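Local coordinates for protein glcnac-alpha-1,4-gal-releasing endo-beta-galactosidase (Clostridium perfringens, PDB 1UPS) that probably hydrolyses O-glycosidic bonds as a family 16 endo-beta-galactosidase that releases GlcNAc-alpha-1,4-Gal, and binds a calcium ion, at residues Tyr214-Leu226 and Tyr229-Pro242. Sequence-based numbering, arbitrary orientation. Where two conformers were deposited one is given.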
loop_
_atom_site.group_PDB
_atom_site.type_symbol
_atom_site.label_atom_id
_atom_site.label_comp_id
_atom_site.label_asym_id
_atom_site.label_seq_id
_atom_site.Cartn_x
_atom_site.Cartn_y
_atom_site.Cartn_z
ATOM N N TYR A 214 -18.308 5.584 -5.481
ATOM C CA TYR A 214 -16.953 5.700 -6.003
ATOM C C TYR A 214 -16.066 6.332 -4.937
ATOM O O TYR A 214 -16.456 7.349 -4.319
ATOM C CB TYR A 214 -16.914 6.576 -7.248
ATOM C CG TYR A 214 -17.400 5.849 -8.468
ATOM C CD1 TYR A 214 -16.531 5.039 -9.217
ATOM C CD2 TYR A 214 -18.734 5.945 -8.860
ATOM C CE1 TYR A 214 -16.989 4.369 -10.379
ATOM C CE2 TYR A 214 -19.202 5.284 -9.998
ATOM C CZ TYR A 214 -18.329 4.482 -10.741
ATOM O OH TYR A 214 -18.814 3.827 -11.862
ATOM N N HIS A 215 -14.890 5.729 -4.733
ATOM C CA HIS A 215 -13.844 6.314 -3.892
ATOM C C HIS A 215 -12.510 6.254 -4.613
ATOM O O HIS A 215 -12.381 5.561 -5.616
ATOM C CB HIS A 215 -13.802 5.640 -2.518
ATOM C CG HIS A 215 -15.004 5.965 -1.699
ATOM N ND1 HIS A 215 -15.064 7.083 -0.893
ATOM C CD2 HIS A 215 -16.234 5.396 -1.652
ATOM C CE1 HIS A 215 -16.265 7.156 -0.338
ATOM N NE2 HIS A 215 -16.996 6.149 -0.787
ATOM N N ILE A 216 -11.546 7.037 -4.138
ATOM C CA ILE A 216 -10.251 7.125 -4.788
ATOM C C ILE A 216 -9.237 6.327 -3.966
ATOM O O ILE A 216 -9.111 6.520 -2.748
ATOM C CB ILE A 216 -9.810 8.634 -4.977
ATOM C CG1 ILE A 216 -10.817 9.377 -5.880
ATOM C CG2 ILE A 216 -8.436 8.717 -5.603
ATOM C CD1 ILE A 216 -10.477 10.870 -6.141
ATOM N N TYR A 217 -8.516 5.440 -4.651
ATOM C CA TYR A 217 -7.466 4.615 -4.056
ATOM C C TYR A 217 -6.172 4.945 -4.774
ATOM O O TYR A 217 -6.129 4.973 -6.003
ATOM C CB TYR A 217 -7.789 3.115 -4.254
ATOM C CG TYR A 217 -9.126 2.732 -3.643
ATOM C CD1 TYR A 217 -10.292 2.721 -4.413
ATOM C CD2 TYR A 217 -9.221 2.398 -2.290
ATOM C CE1 TYR A 217 -11.538 2.358 -3.845
ATOM C CE2 TYR A 217 -10.444 2.042 -1.711
ATOM C CZ TYR A 217 -11.598 2.037 -2.502
ATOM O OH TYR A 217 -12.803 1.697 -1.938
ATOM N N ALA A 218 -5.112 5.186 -4.018
ATOM C CA ALA A 218 -3.842 5.561 -4.639
ATOM C C ALA A 218 -2.648 5.010 -3.880
ATOM O O ALA A 218 -2.719 4.759 -2.668
ATOM C CB ALA A 218 -3.726 7.108 -4.781
ATOM N N MET A 219 -1.562 4.810 -4.624
ATOM C CA MET A 219 -0.282 4.436 -4.056
ATOM C C MET A 219 0.812 5.327 -4.636
ATOM O O MET A 219 0.953 5.445 -5.864
ATOM C CB MET A 219 0.056 2.965 -4.368
ATOM C CG MET A 219 1.515 2.618 -3.978
ATOM S SD MET A 219 1.997 0.953 -4.528
ATOM C CE MET A 219 2.152 1.222 -6.262
ATOM N N GLU A 220 1.611 5.926 -3.757
ATOM C CA GLU A 220 2.849 6.551 -4.208
ATOM C C GLU A 220 4.006 5.612 -3.894
ATOM O O GLU A 220 4.248 5.254 -2.732
ATOM C CB GLU A 220 3.080 7.943 -3.582
ATOM C CG GLU A 220 4.288 8.635 -4.223
ATOM C CD GLU A 220 4.197 10.157 -4.245
ATOM O OE1 GLU A 220 4.494 10.769 -5.295
ATOM O OE2 GLU A 220 3.841 10.739 -3.216
ATOM N N TRP A 221 4.691 5.200 -4.955
ATOM C CA TRP A 221 5.781 4.232 -4.884
ATOM C C TRP A 221 7.057 5.017 -5.170
ATOM O O TRP A 221 7.241 5.546 -6.261
ATOM C CB TRP A 221 5.525 3.123 -5.915
ATOM C CG TRP A 221 6.692 2.215 -6.298
ATOM C CD1 TRP A 221 7.813 1.896 -5.559
ATOM C CD2 TRP A 221 6.800 1.489 -7.512
ATOM N NE1 TRP A 221 8.609 1.017 -6.264
ATOM C CE2 TRP A 221 8.017 0.757 -7.471
ATOM C CE3 TRP A 221 5.999 1.399 -8.661
ATOM C CZ2 TRP A 221 8.453 -0.042 -8.538
ATOM C CZ3 TRP A 221 6.417 0.591 -9.707
ATOM C CH2 TRP A 221 7.639 -0.123 -9.637
ATOM N N THR A 222 7.899 5.145 -4.151
ATOM C CA THR A 222 9.166 5.869 -4.270
ATOM C C THR A 222 10.299 4.868 -4.004
ATOM O O THR A 222 10.042 3.735 -3.612
ATOM C CB THR A 222 9.258 7.022 -3.247
ATOM O OG1 THR A 222 9.411 6.475 -1.926
ATOM C CG2 THR A 222 7.951 7.820 -3.185
ATOM N N PRO A 223 11.546 5.285 -4.183
ATOM C CA PRO A 223 12.686 4.441 -3.813
ATOM C C PRO A 223 12.706 4.045 -2.334
ATOM O O PRO A 223 13.407 3.088 -1.982
ATOM C CB PRO A 223 13.886 5.336 -4.143
ATOM C CG PRO A 223 13.394 6.183 -5.229
ATOM C CD PRO A 223 11.985 6.548 -4.809
ATOM N N THR A 224 11.948 4.745 -1.496
ATOM C CA THR A 224 11.976 4.533 -0.045
ATOM C C THR A 224 10.802 3.711 0.508
ATOM O O THR A 224 10.959 2.958 1.490
ATOM C CB THR A 224 12.018 5.913 0.658
ATOM O OG1 THR A 224 13.286 6.519 0.393
ATOM C CG2 THR A 224 12.010 5.776 2.183
ATOM N N ALA A 225 9.635 3.862 -0.109
ATOM C CA ALA A 225 8.396 3.369 0.510
ATOM C C ALA A 225 7.230 3.268 -0.455
ATOM O O ALA A 225 7.272 3.820 -1.570
ATOM C CB ALA A 225 8.002 4.302 1.702
ATOM N N LEU A 226 6.195 2.552 -0.004
ATOM C CA LEU A 226 4.872 2.525 -0.627
ATOM C C LEU A 226 3.896 3.226 0.317
ATOM O O LEU A 226 3.741 2.835 1.477
ATOM C CB LEU A 226 4.405 1.070 -0.864
ATOM C CG LEU A 226 5.442 0.160 -1.557
ATOM C CD1 LEU A 226 4.884 -1.247 -1.678
ATOM C CD2 LEU A 226 5.810 0.713 -2.928
ATOM N N TYR A 229 -3.199 5.929 -0.178
ATOM C CA TYR A 229 -4.098 7.054 0.112
ATOM C C TYR A 229 -5.540 6.708 -0.237
ATOM O O TYR A 229 -5.807 6.167 -1.316
ATOM C CB TYR A 229 -3.688 8.294 -0.706
ATOM C CG TYR A 229 -2.310 8.792 -0.377
ATOM C CD1 TYR A 229 -2.124 9.805 0.568
ATOM C CD2 TYR A 229 -1.180 8.234 -0.994
ATOM C CE1 TYR A 229 -0.842 10.250 0.885
ATOM C CE2 TYR A 229 0.090 8.662 -0.675
ATOM C CZ TYR A 229 0.251 9.680 0.259
ATOM O OH TYR A 229 1.529 10.109 0.580
ATOM N N TYR A 230 -6.452 7.010 0.686
ATOM C CA TYR A 230 -7.889 6.807 0.479
ATOM C C TYR A 230 -8.540 8.165 0.438
ATOM O O TYR A 230 -8.449 8.919 1.413
ATOM C CB TYR A 230 -8.484 6.023 1.641
ATOM C CG TYR A 230 -9.995 5.784 1.562
ATOM C CD1 TYR A 230 -10.514 4.784 0.726
ATOM C CD2 TYR A 230 -10.889 6.522 2.363
ATOM C CE1 TYR A 230 -11.882 4.518 0.670
ATOM C CE2 TYR A 230 -12.280 6.277 2.313
ATOM C CZ TYR A 230 -12.762 5.260 1.473
ATOM O OH TYR A 230 -14.114 4.996 1.403
ATOM N N ASP A 231 -9.203 8.474 -0.680
ATOM C CA ASP A 231 -9.796 9.802 -0.878
ATOM C C ASP A 231 -8.802 10.899 -0.499
ATOM O O ASP A 231 -9.140 11.860 0.214
ATOM C CB ASP A 231 -11.108 9.920 -0.094
ATOM C CG ASP A 231 -12.190 9.050 -0.674
ATOM O OD1 ASP A 231 -13.242 8.883 -0.019
ATOM O OD2 ASP A 231 -12.053 8.490 -1.785
ATOM N N ASN A 232 -7.576 10.728 -0.988
ATOM C CA ASN A 232 -6.489 11.715 -0.856
ATOM C C ASN A 232 -5.864 11.873 0.526
ATOM O O ASN A 232 -5.127 12.846 0.751
ATOM C CB ASN A 232 -6.920 13.105 -1.386
ATOM C CG ASN A 232 -7.336 13.074 -2.841
ATOM O OD1 ASN A 232 -6.828 12.257 -3.626
ATOM N ND2 ASN A 232 -8.256 13.982 -3.225
ATOM N N GLU A 233 -6.182 10.966 1.454
ATOM C CA GLU A 233 -5.628 11.008 2.814
ATOM C C GLU A 233 -4.827 9.738 3.119
ATOM O O GLU A 233 -5.273 8.614 2.823
ATOM C CB GLU A 233 -6.733 11.179 3.871
ATOM C CG GLU A 233 -6.187 11.228 5.308
ATOM C CD GLU A 233 -7.256 11.463 6.374
ATOM O OE1 GLU A 233 -7.872 10.461 6.845
ATOM O OE2 GLU A 233 -7.465 12.650 6.750
ATOM N N LEU A 234 -3.653 9.912 3.725
ATOM C CA LEU A 234 -2.769 8.756 3.972
ATOM C C LEU A 234 -3.445 7.702 4.856
ATOM O O LEU A 234 -4.019 8.037 5.910
ATOM C CB LEU A 234 -1.453 9.236 4.603
ATOM C CG LEU A 234 -0.391 8.146 4.795
ATOM C CD1 LEU A 234 0.064 7.538 3.462
ATOM C CD2 LEU A 234 0.790 8.727 5.560
ATOM N N PHE A 235 -3.352 6.435 4.429
ATOM C CA PHE A 235 -4.104 5.333 5.044
ATOM C C PHE A 235 -3.162 4.210 5.514
ATOM O O PHE A 235 -3.417 3.575 6.555
ATOM C CB PHE A 235 -5.144 4.805 4.030
ATOM C CG PHE A 235 -5.976 3.622 4.518
ATOM C CD1 PHE A 235 -7.062 3.817 5.362
ATOM C CD2 PHE A 235 -5.691 2.334 4.076
ATOM C CE1 PHE A 235 -7.854 2.723 5.782
ATOM C CE2 PHE A 235 -6.461 1.232 4.495
ATOM C CZ PHE A 235 -7.546 1.438 5.341
ATOM N N LYS A 236 -2.065 3.998 4.783
ATOM C CA LYS A 236 -1.091 2.925 5.094
ATOM C C LYS A 236 0.281 3.258 4.512
ATOM O O LYS A 236 0.383 3.874 3.444
ATOM C CB LYS A 236 -1.558 1.592 4.498
ATOM C CG LYS A 236 -0.672 0.402 4.890
ATOM C CD LYS A 236 -1.229 -0.900 4.388
ATOM C CE LYS A 236 -0.362 -2.118 4.768
ATOM N NZ LYS A 236 -1.031 -3.428 4.369
ATOM N N VAL A 237 1.331 2.813 5.203
ATOM C CA VAL A 237 2.692 2.968 4.717
ATOM C C VAL A 237 3.430 1.649 4.854
ATOM O O VAL A 237 3.331 0.985 5.891
ATOM C CB VAL A 237 3.480 4.019 5.544
ATOM C CG1 VAL A 237 4.915 4.148 5.032
ATOM C CG2 VAL A 237 2.793 5.356 5.506
ATOM N N ILE A 238 4.138 1.268 3.788
ATOM C CA ILE A 238 5.057 0.141 3.836
ATOM C C ILE A 238 6.448 0.672 3.491
ATOM O O ILE A 238 6.633 1.261 2.425
ATOM C CB ILE A 238 4.617 -0.946 2.841
ATOM C CG1 ILE A 238 3.276 -1.551 3.275
ATOM C CG2 ILE A 238 5.742 -2.024 2.673
ATOM C CD1 ILE A 238 2.661 -2.510 2.226
ATOM N N TYR A 239 7.417 0.498 4.393
ATOM C CA TYR A 239 8.771 1.003 4.126
ATOM C C TYR A 239 9.547 -0.080 3.393
ATOM O O TYR A 239 9.496 -1.238 3.791
ATOM C CB TYR A 239 9.467 1.504 5.414
ATOM C CG TYR A 239 8.906 2.863 5.860
ATOM C CD1 TYR A 239 9.189 4.032 5.142
ATOM C CD2 TYR A 239 8.042 2.963 6.964
ATOM C CE1 TYR A 239 8.650 5.284 5.530
ATOM C CE2 TYR A 239 7.491 4.200 7.349
ATOM C CZ TYR A 239 7.802 5.358 6.622
ATOM O OH TYR A 239 7.269 6.592 6.997
ATOM N N GLY A 240 10.226 0.301 2.312
ATOM C CA GLY A 240 10.826 -0.640 1.370
ATOM C C GLY A 240 9.993 -0.665 0.095
ATOM O O GLY A 240 8.781 -0.468 0.139
ATOM N N SER A 241 10.627 -0.867 -1.053
ATOM C CA SER A 241 9.892 -0.838 -2.324
ATOM C C SER A 241 10.697 -1.545 -3.393
ATOM O O SER A 241 11.935 -1.574 -3.312
ATOM C CB SER A 241 9.609 0.609 -2.769
ATOM O OG SER A 241 10.768 1.217 -3.335
ATOM N N PRO A 242 10.007 -2.107 -4.384
ATOM C CA PRO A 242 10.683 -2.732 -5.523
ATOM C C PRO A 242 11.512 -1.729 -6.306
ATOM O O PRO A 242 11.175 -0.544 -6.350
ATOM C CB PRO A 242 9.531 -3.260 -6.369
ATOM C CG PRO A 242 8.397 -3.407 -5.382
ATOM C CD PRO A 242 8.532 -2.201 -4.493
HETATM O O HOH W 1 3.850 9.810 -0.721
#
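Both carboxylate oxygens of D231 are engaged by the strand that starts at H215. OD1 takes the ring N-H of H215 ND1 at 2.7 Å on its syn lone pair and lies in the imidazole plane. OD2 receives I216 N at 2.8 Å in an almost straight bond (177°). D231 N returns a bond to I216 O, closing a two-way grip. The far imidazole nitrogen, H215 NE2, is bonded to E213, so both ring nitrogens have carboxylate partners, which would probably favour a protonated histidine. Y230 OH lies over one face of the imidazole and is bonded to the carbonyl of S207. With CG anti to its backbone N (chi1 178°), Y230 turns a ring edge toward the face of Y217, an offset edge-to-face pair with planes at 61°.

Topologically, 215-221, 225-230 and 233-239 form a three-strand antiparallel meander in one sheet of the GH16 beta-sandwich, a concanavalin-like fold. A218 and Y229 form a hydrogen-bonded pair, as do L226 and I238; a type I' turn from Y230 to E233 links the later strands. One water bridges E220 OE2 and Y229 OH, at 2.7 Å from each, while E220 OE1 is taken by Y30 and Y283.

At the other end, T222 OG1 accepts T224 N, an ST turn, and A225 N as well, which extends it to an ST motif, and T222 O is met in its carbonyl plane by S241 OG at 2.6 Å. G240 N reaches T224 O. W221 NE1 donates to P242 O at 3.0 Å, the acceptor lying in the indole plane.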